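Local coordinates for protein lysine/ornithine decarboxylase (Vibrio vulnificus, PDB 2PLJ) that decarboxylates lysine and ornithine to the corresponding diamines, using a pyridoxal phosphate cofactor in a beta/alpha-barrel domain, at residues 325-339 with 382-396. Sequence-based numbering, arbitrary orientation. Where two conformers were deposited one is given.
Sequences YGSFSGLMFDDARYP and GRTMGAYTSATATDF. With P3T ((4-{[(4-aminobutyl)amino]methyl}-5-hydroxy-6-methylpyridin-3-yl)methyl dihydrogen phosphate), chain D.
Met385 fills the hollow between Phe328 and Tyr338. Its chain is bent at both chi2 and chi3 (-70° and -72°), which turns the thioether between the two rings. Met385 SD sits over one face of Tyr338, 3.5 Å from Tyr338 CG, as a Met-aromatic contact. The terminal methyl lies over a face of Phe328, with Met385 CE 3.6 Å from Phe328 CE1, as a CH-pi contact. The same methyl touches the carbonyl of Ser327. Further along, Thr389 CG2 packs against Tyr338 OH. Gly330 lets its backbone lie close to this hydroxyl and to Tyr388 O, where there is little room for a side chain.

At one end, Phe396 CD2 lies over the centre of the Tyr325 ring, 3.5 Å from Tyr325 CZ. The two rings meet obliquely, planes at 42°. Tyr325 O accepts two bonds from Thr394, one from N and one from OG1, both at 2.8 Å. Thr394 OG1 in turn receives Phe396 N in an ST turn, which ties the aromatic residue to the same threonine. At the other end, Arg383 N donates to Pro339 O. In between, Ser329 OG and Thr392 OG1 lie 2.7 Å apart; the Thr392 proton may go to Ser329 OG or to Thr389 O. Tyr325 and Phe333 also stack on Phe333 and Tyr325, respectively, of the second subunit.

On the ligand side, Tyr388 lies along the aminobutyl arm and Asp334 holds its end. Methylene CAI lies over the centre of the Tyr388 ring. Asp334 OD1 accepts from the terminal amine NAB at 2.8 Å and also pairs with Arg293. Tyr388 OH donates to phosphate oxygen OAF. A water lies within hydrogen-bonding distance of Asp334 OD2, Tyr338 OH and Ala387 O. The packed loops carry Phe333, Asp334 and Tyr388 into the active-site pocket of a pyridoxal-dependent, beta/alpha-barrel basic amino acid decarboxylase.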
loop_
_atom_site.group_PDB
_atom_site.type_symbol
_atom_site.label_atom_id
_atom_site.label_comp_id
_atom_site.label_asym_id
_atom_site.label_seq_id
_atom_site.Cartn_x
_atom_site.Cartn_y
_atom_site.Cartn_z
ATOM N N TYR A 325 1.171 -3.938 -5.159
ATOM C CA TYR A 325 1.990 -3.305 -4.103
ATOM C C TYR A 325 2.722 -2.067 -4.613
ATOM O O TYR A 325 3.465 -1.401 -3.861
ATOM C CB TYR A 325 2.982 -4.320 -3.558
ATOM C CG TYR A 325 2.317 -5.344 -2.649
ATOM C CD1 TYR A 325 1.976 -5.012 -1.312
ATOM C CD2 TYR A 325 2.011 -6.633 -3.113
ATOM C CE1 TYR A 325 1.365 -5.930 -0.468
ATOM C CE2 TYR A 325 1.431 -7.557 -2.260
ATOM C CZ TYR A 325 1.129 -7.204 -0.934
ATOM O OH TYR A 325 0.542 -8.144 -0.113
ATOM N N GLY A 326 2.481 -1.776 -5.890
ATOM C CA GLY A 326 3.120 -0.665 -6.593
ATOM C C GLY A 326 2.091 0.266 -7.228
ATOM O O GLY A 326 1.199 0.786 -6.543
ATOM N N SER A 327 2.200 0.473 -8.549
ATOM C CA SER A 327 1.342 1.456 -9.227
ATOM C C SER A 327 -0.103 1.036 -9.289
ATOM O O SER A 327 -1.002 1.894 -9.388
ATOM C CB SER A 327 1.816 1.749 -10.662
ATOM O OG SER A 327 3.187 2.086 -10.705
ATOM N N PHE A 328 -0.342 -0.285 -9.155
ATOM C CA PHE A 328 -1.719 -0.819 -9.171
ATOM C C PHE A 328 -2.318 -0.988 -7.793
ATOM O O PHE A 328 -3.338 -1.659 -7.623
ATOM C CB PHE A 328 -1.765 -2.115 -9.987
ATOM C CG PHE A 328 -1.491 -1.885 -11.447
ATOM C CD1 PHE A 328 -2.520 -1.496 -12.319
ATOM C CD2 PHE A 328 -0.188 -1.986 -11.950
ATOM C CE1 PHE A 328 -2.244 -1.257 -13.688
ATOM C CE2 PHE A 328 0.090 -1.733 -13.316
ATOM C CZ PHE A 328 -0.937 -1.373 -14.180
ATOM N N SER A 329 -1.677 -0.351 -6.797
ATOM C CA SER A 329 -2.183 -0.390 -5.425
ATOM C C SER A 329 -3.617 0.173 -5.330
ATOM O O SER A 329 -4.340 -0.191 -4.395
ATOM C CB SER A 329 -1.235 0.381 -4.489
ATOM O OG SER A 329 -1.058 1.739 -4.937
ATOM N N GLY A 330 -4.001 1.044 -6.286
ATOM C CA GLY A 330 -5.397 1.553 -6.410
ATOM C C GLY A 330 -6.443 0.451 -6.618
ATOM O O GLY A 330 -7.601 0.612 -6.258
ATOM N N LEU A 331 -6.022 -0.708 -7.142
ATOM C CA LEU A 331 -6.928 -1.874 -7.223
ATOM C C LEU A 331 -7.415 -2.274 -5.841
ATOM O O LEU A 331 -8.556 -2.687 -5.679
ATOM C CB LEU A 331 -6.243 -3.079 -7.866
ATOM C CG LEU A 331 -5.770 -2.867 -9.313
ATOM C CD1 LEU A 331 -5.086 -4.174 -9.761
ATOM C CD2 LEU A 331 -6.881 -2.517 -10.259
ATOM N N MET A 332 -6.547 -2.101 -4.848
ATOM C CA MET A 332 -6.834 -2.419 -3.459
ATOM C C MET A 332 -7.458 -1.260 -2.675
ATOM O O MET A 332 -8.504 -1.431 -2.031
ATOM C CB MET A 332 -5.549 -2.902 -2.768
ATOM C CG MET A 332 -4.971 -4.207 -3.372
ATOM S SD MET A 332 -6.078 -5.637 -3.298
ATOM C CE MET A 332 -5.937 -6.124 -1.584
ATOM N N PHE A 333 -6.825 -0.095 -2.732
ATOM C CA PHE A 333 -7.255 1.014 -1.880
ATOM C C PHE A 333 -8.328 1.903 -2.524
ATOM O O PHE A 333 -9.034 2.650 -1.802
ATOM C CB PHE A 333 -6.057 1.905 -1.571
ATOM C CG PHE A 333 -5.025 1.276 -0.635
ATOM C CD1 PHE A 333 -5.360 1.063 0.714
ATOM C CD2 PHE A 333 -3.714 0.996 -1.078
ATOM C CE1 PHE A 333 -4.430 0.517 1.629
ATOM C CE2 PHE A 333 -2.740 0.465 -0.174
ATOM C CZ PHE A 333 -3.114 0.234 1.199
ATOM N N ASP A 334 -8.418 1.874 -3.854
ATOM C CA ASP A 334 -9.303 2.814 -4.601
ATOM C C ASP A 334 -10.379 2.077 -5.388
ATOM O O ASP A 334 -11.071 2.695 -6.213
ATOM C CB ASP A 334 -8.451 3.659 -5.576
ATOM C CG ASP A 334 -9.214 4.863 -6.182
ATOM O OD1 ASP A 334 -9.880 5.640 -5.424
ATOM O OD2 ASP A 334 -9.098 5.041 -7.430
ATOM N N ASP A 335 -10.519 0.766 -5.131
ATOM C CA ASP A 335 -11.567 -0.045 -5.775
ATOM C C ASP A 335 -11.493 0.180 -7.293
ATOM O O ASP A 335 -12.509 0.270 -7.983
ATOM C CB ASP A 335 -12.951 0.338 -5.197
ATOM C CG ASP A 335 -14.082 -0.577 -5.657
ATOM O OD1 ASP A 335 -13.863 -1.794 -5.778
ATOM O OD2 ASP A 335 -15.199 -0.060 -5.884
ATOM N N ALA A 336 -10.269 0.292 -7.807
ATOM C CA ALA A 336 -10.078 0.784 -9.158
ATOM C C ALA A 336 -10.101 -0.314 -10.223
ATOM O O ALA A 336 -9.927 -1.507 -9.938
ATOM C CB ALA A 336 -8.757 1.547 -9.253
ATOM N N ARG A 337 -10.276 0.116 -11.473
ATOM C CA ARG A 337 -10.107 -0.755 -12.637
ATOM C C ARG A 337 -9.614 0.142 -13.774
ATOM O O ARG A 337 -10.282 1.134 -14.129
ATOM C CB ARG A 337 -11.417 -1.446 -13.038
ATOM C CG ARG A 337 -11.182 -2.480 -14.112
ATOM C CD ARG A 337 -12.474 -3.137 -14.588
ATOM N NE ARG A 337 -12.180 -4.146 -15.601
ATOM C CZ ARG A 337 -12.506 -5.441 -15.501
ATOM N NH1 ARG A 337 -13.170 -5.903 -14.436
ATOM N NH2 ARG A 337 -12.187 -6.282 -16.481
ATOM N N TYR A 338 -8.443 -0.191 -14.318
ATOM C CA TYR A 338 -7.824 0.647 -15.346
ATOM C C TYR A 338 -7.870 -0.038 -16.700
ATOM O O TYR A 338 -7.657 -1.260 -16.767
ATOM C CB TYR A 338 -6.349 0.993 -15.011
ATOM C CG TYR A 338 -6.169 1.442 -13.574
ATOM C CD1 TYR A 338 -6.401 2.775 -13.211
ATOM C CD2 TYR A 338 -5.795 0.516 -12.579
ATOM C CE1 TYR A 338 -6.296 3.189 -11.881
ATOM C CE2 TYR A 338 -5.664 0.914 -11.234
ATOM C CZ TYR A 338 -5.914 2.258 -10.909
ATOM O OH TYR A 338 -5.754 2.637 -9.608
ATOM N N PRO A 339 -8.052 0.750 -17.779
ATOM C CA PRO A 339 -7.895 0.154 -19.127
ATOM C C PRO A 339 -6.449 -0.322 -19.266
ATOM O O PRO A 339 -5.538 0.380 -18.869
ATOM C CB PRO A 339 -8.175 1.317 -20.091
ATOM C CG PRO A 339 -8.772 2.440 -19.236
ATOM C CD PRO A 339 -8.303 2.208 -17.825
ATOM N N GLY A 382 -0.976 0.768 -18.901
ATOM C CA GLY A 382 -2.198 1.122 -18.174
ATOM C C GLY A 382 -2.553 2.584 -18.414
ATOM O O GLY A 382 -1.658 3.450 -18.435
ATOM N N ARG A 383 -3.839 2.868 -18.631
ATOM C CA ARG A 383 -4.275 4.255 -18.839
ATOM C C ARG A 383 -4.989 4.803 -17.606
ATOM O O ARG A 383 -5.523 4.029 -16.792
ATOM C CB ARG A 383 -5.242 4.407 -20.034
ATOM C CG ARG A 383 -5.007 3.501 -21.252
ATOM C CD ARG A 383 -3.715 3.796 -21.972
ATOM N NE ARG A 383 -3.638 5.129 -22.577
ATOM C CZ ARG A 383 -3.955 5.419 -23.844
ATOM N NH1 ARG A 383 -4.442 4.490 -24.663
ATOM N NH2 ARG A 383 -3.819 6.669 -24.283
ATOM N N THR A 384 -5.086 6.139 -17.552
ATOM C CA THR A 384 -5.763 6.821 -16.444
ATOM C C THR A 384 -5.089 6.399 -15.117
ATOM O O THR A 384 -5.746 6.129 -14.097
ATOM C CB THR A 384 -7.299 6.526 -16.396
ATOM O OG1 THR A 384 -7.801 6.317 -17.731
ATOM C CG2 THR A 384 -8.050 7.689 -15.726
ATOM N N MET A 385 -3.758 6.363 -15.155
ATOM C CA MET A 385 -2.948 5.888 -14.027
ATOM C C MET A 385 -2.385 6.993 -13.111
ATOM O O MET A 385 -1.419 6.774 -12.359
ATOM C CB MET A 385 -1.823 4.955 -14.528
ATOM C CG MET A 385 -2.316 3.612 -15.050
ATOM S SD MET A 385 -2.918 2.593 -13.678
ATOM C CE MET A 385 -1.388 2.168 -12.872
ATOM N N GLY A 386 -3.017 8.177 -13.146
ATOM C CA GLY A 386 -2.423 9.330 -12.461
ATOM C C GLY A 386 -2.797 9.482 -10.991
ATOM O O GLY A 386 -2.020 10.048 -10.207
ATOM N N ALA A 387 -4.001 9.043 -10.620
ATOM C CA ALA A 387 -4.556 9.397 -9.319
ATOM C C ALA A 387 -4.667 8.161 -8.420
ATOM O O ALA A 387 -5.209 7.141 -8.861
ATOM C CB ALA A 387 -5.965 10.048 -9.486
ATOM N N TYR A 388 -4.165 8.263 -7.173
ATOM C CA TYR A 388 -4.259 7.159 -6.178
ATOM C C TYR A 388 -3.658 5.871 -6.761
ATOM O O TYR A 388 -4.272 4.787 -6.711
ATOM C CB TYR A 388 -5.716 6.956 -5.693
ATOM C CG TYR A 388 -6.388 8.262 -5.309
ATOM C CD1 TYR A 388 -6.004 8.953 -4.151
ATOM C CD2 TYR A 388 -7.395 8.821 -6.130
ATOM C CE1 TYR A 388 -6.621 10.148 -3.793
ATOM C CE2 TYR A 388 -8.037 10.038 -5.783
ATOM C CZ TYR A 388 -7.614 10.710 -4.627
ATOM O OH TYR A 388 -8.200 11.888 -4.273
ATOM N N THR A 389 -2.464 6.031 -7.330
ATOM C CA THR A 389 -1.704 4.900 -7.905
ATOM C C THR A 389 -0.326 4.855 -7.213
ATOM O O THR A 389 -0.184 4.225 -6.149
ATOM C CB THR A 389 -1.631 5.033 -9.462
ATOM O OG1 THR A 389 -1.143 6.360 -9.797
ATOM C CG2 THR A 389 -3.025 4.816 -10.089
ATOM N N SER A 390 0.658 5.572 -7.768
ATOM C CA SER A 390 1.971 5.724 -7.167
ATOM C C SER A 390 1.867 6.351 -5.765
ATOM O O SER A 390 2.650 6.002 -4.865
ATOM C CB SER A 390 2.872 6.613 -8.042
ATOM O OG SER A 390 2.256 7.851 -8.320
ATOM N N ALA A 391 0.834 7.184 -5.554
ATOM C CA ALA A 391 0.656 7.821 -4.252
ATOM C C ALA A 391 0.492 6.771 -3.136
ATOM O O ALA A 391 0.812 7.038 -1.980
ATOM C CB ALA A 391 -0.533 8.821 -4.260
ATOM N N THR A 392 -0.062 5.601 -3.487
ATOM C CA THR A 392 -0.361 4.574 -2.499
ATOM C C THR A 392 0.534 3.322 -2.670
ATOM O O THR A 392 0.217 2.243 -2.167
ATOM C CB THR A 392 -1.879 4.201 -2.487
ATOM O OG1 THR A 392 -2.283 3.826 -3.803
ATOM C CG2 THR A 392 -2.692 5.374 -2.002
ATOM N N ALA A 393 1.639 3.476 -3.417
ATOM C CA ALA A 393 2.602 2.388 -3.591
ATOM C C ALA A 393 3.311 2.043 -2.274
ATOM O O ALA A 393 3.422 2.910 -1.356
ATOM C CB ALA A 393 3.632 2.731 -4.703
ATOM N N THR A 394 3.838 0.797 -2.210
ATOM C CA THR A 394 4.566 0.304 -1.039
ATOM C C THR A 394 6.000 -0.062 -1.469
ATOM O O THR A 394 6.335 0.012 -2.665
ATOM C CB THR A 394 3.923 -0.963 -0.455
ATOM O OG1 THR A 394 4.286 -2.100 -1.281
ATOM C CG2 THR A 394 2.386 -0.820 -0.378
ATOM N N ASP A 395 6.800 -0.509 -0.512
ATOM C CA ASP A 395 8.100 -1.107 -0.813
ATOM C C ASP A 395 8.165 -2.611 -0.499
ATOM O O ASP A 395 9.231 -3.161 -0.180
ATOM C CB ASP A 395 9.166 -0.337 -0.049
ATOM C CG ASP A 395 9.203 1.147 -0.470
ATOM O OD1 ASP A 395 9.580 1.416 -1.631
ATOM O OD2 ASP A 395 8.835 2.015 0.349
ATOM N N PHE A 396 7.015 -3.276 -0.597
ATOM C CA PHE A 396 6.934 -4.670 -0.195
ATOM C C PHE A 396 7.865 -5.511 -1.047
ATOM O O PHE A 396 7.992 -5.268 -2.255
ATOM C CB PHE A 396 5.511 -5.175 -0.385
ATOM C CG PHE A 396 5.303 -6.571 0.137
ATOM C CD1 PHE A 396 5.777 -6.926 1.425
ATOM C CD2 PHE A 396 4.607 -7.518 -0.627
ATOM C CE1 PHE A 396 5.581 -8.230 1.943
ATOM C CE2 PHE A 396 4.386 -8.839 -0.106
ATOM C CZ PHE A 396 4.872 -9.180 1.176
HETATM O OAE P3T D . -11.263 15.078 -6.593
HETATM P PAU P3T D . -10.982 13.760 -5.750
HETATM O OAF P3T D . -9.496 13.233 -6.034
HETATM O OAC P3T D . -12.011 12.657 -5.921
HETATM O OAP P3T D . -10.940 14.092 -4.167
HETATM C CAM P3T D . -9.922 15.063 -3.677
HETATM C CAS P3T D . -10.302 15.346 -2.217
HETATM C CAH P3T D . -10.738 16.659 -1.994
HETATM N NAO P3T D . -11.112 17.033 -0.770
HETATM C CAQ P3T D . -11.124 16.193 0.258
HETATM C CAA P3T D . -11.608 16.701 1.640
HETATM C CAR P3T D . -10.729 14.849 0.098
HETATM O OAD P3T D . -10.740 14.031 1.161
HETATM C CAT P3T D . -10.318 14.400 -1.176
HETATM C CAG P3T D . -9.857 13.057 -1.335
HETATM N NAN P3T D . -10.258 12.119 -0.489
HETATM C CAL P3T D . -9.844 10.678 -0.489
HETATM C CAK P3T D . -9.933 10.027 -1.879
HETATM C CAJ P3T D . -9.383 8.577 -1.707
HETATM C CAI P3T D . -9.416 7.816 -3.037
HETATM N NAB P3T D . -9.102 6.378 -2.863
HETATM O O HOH W 1 -6.861 4.946 -9.027
#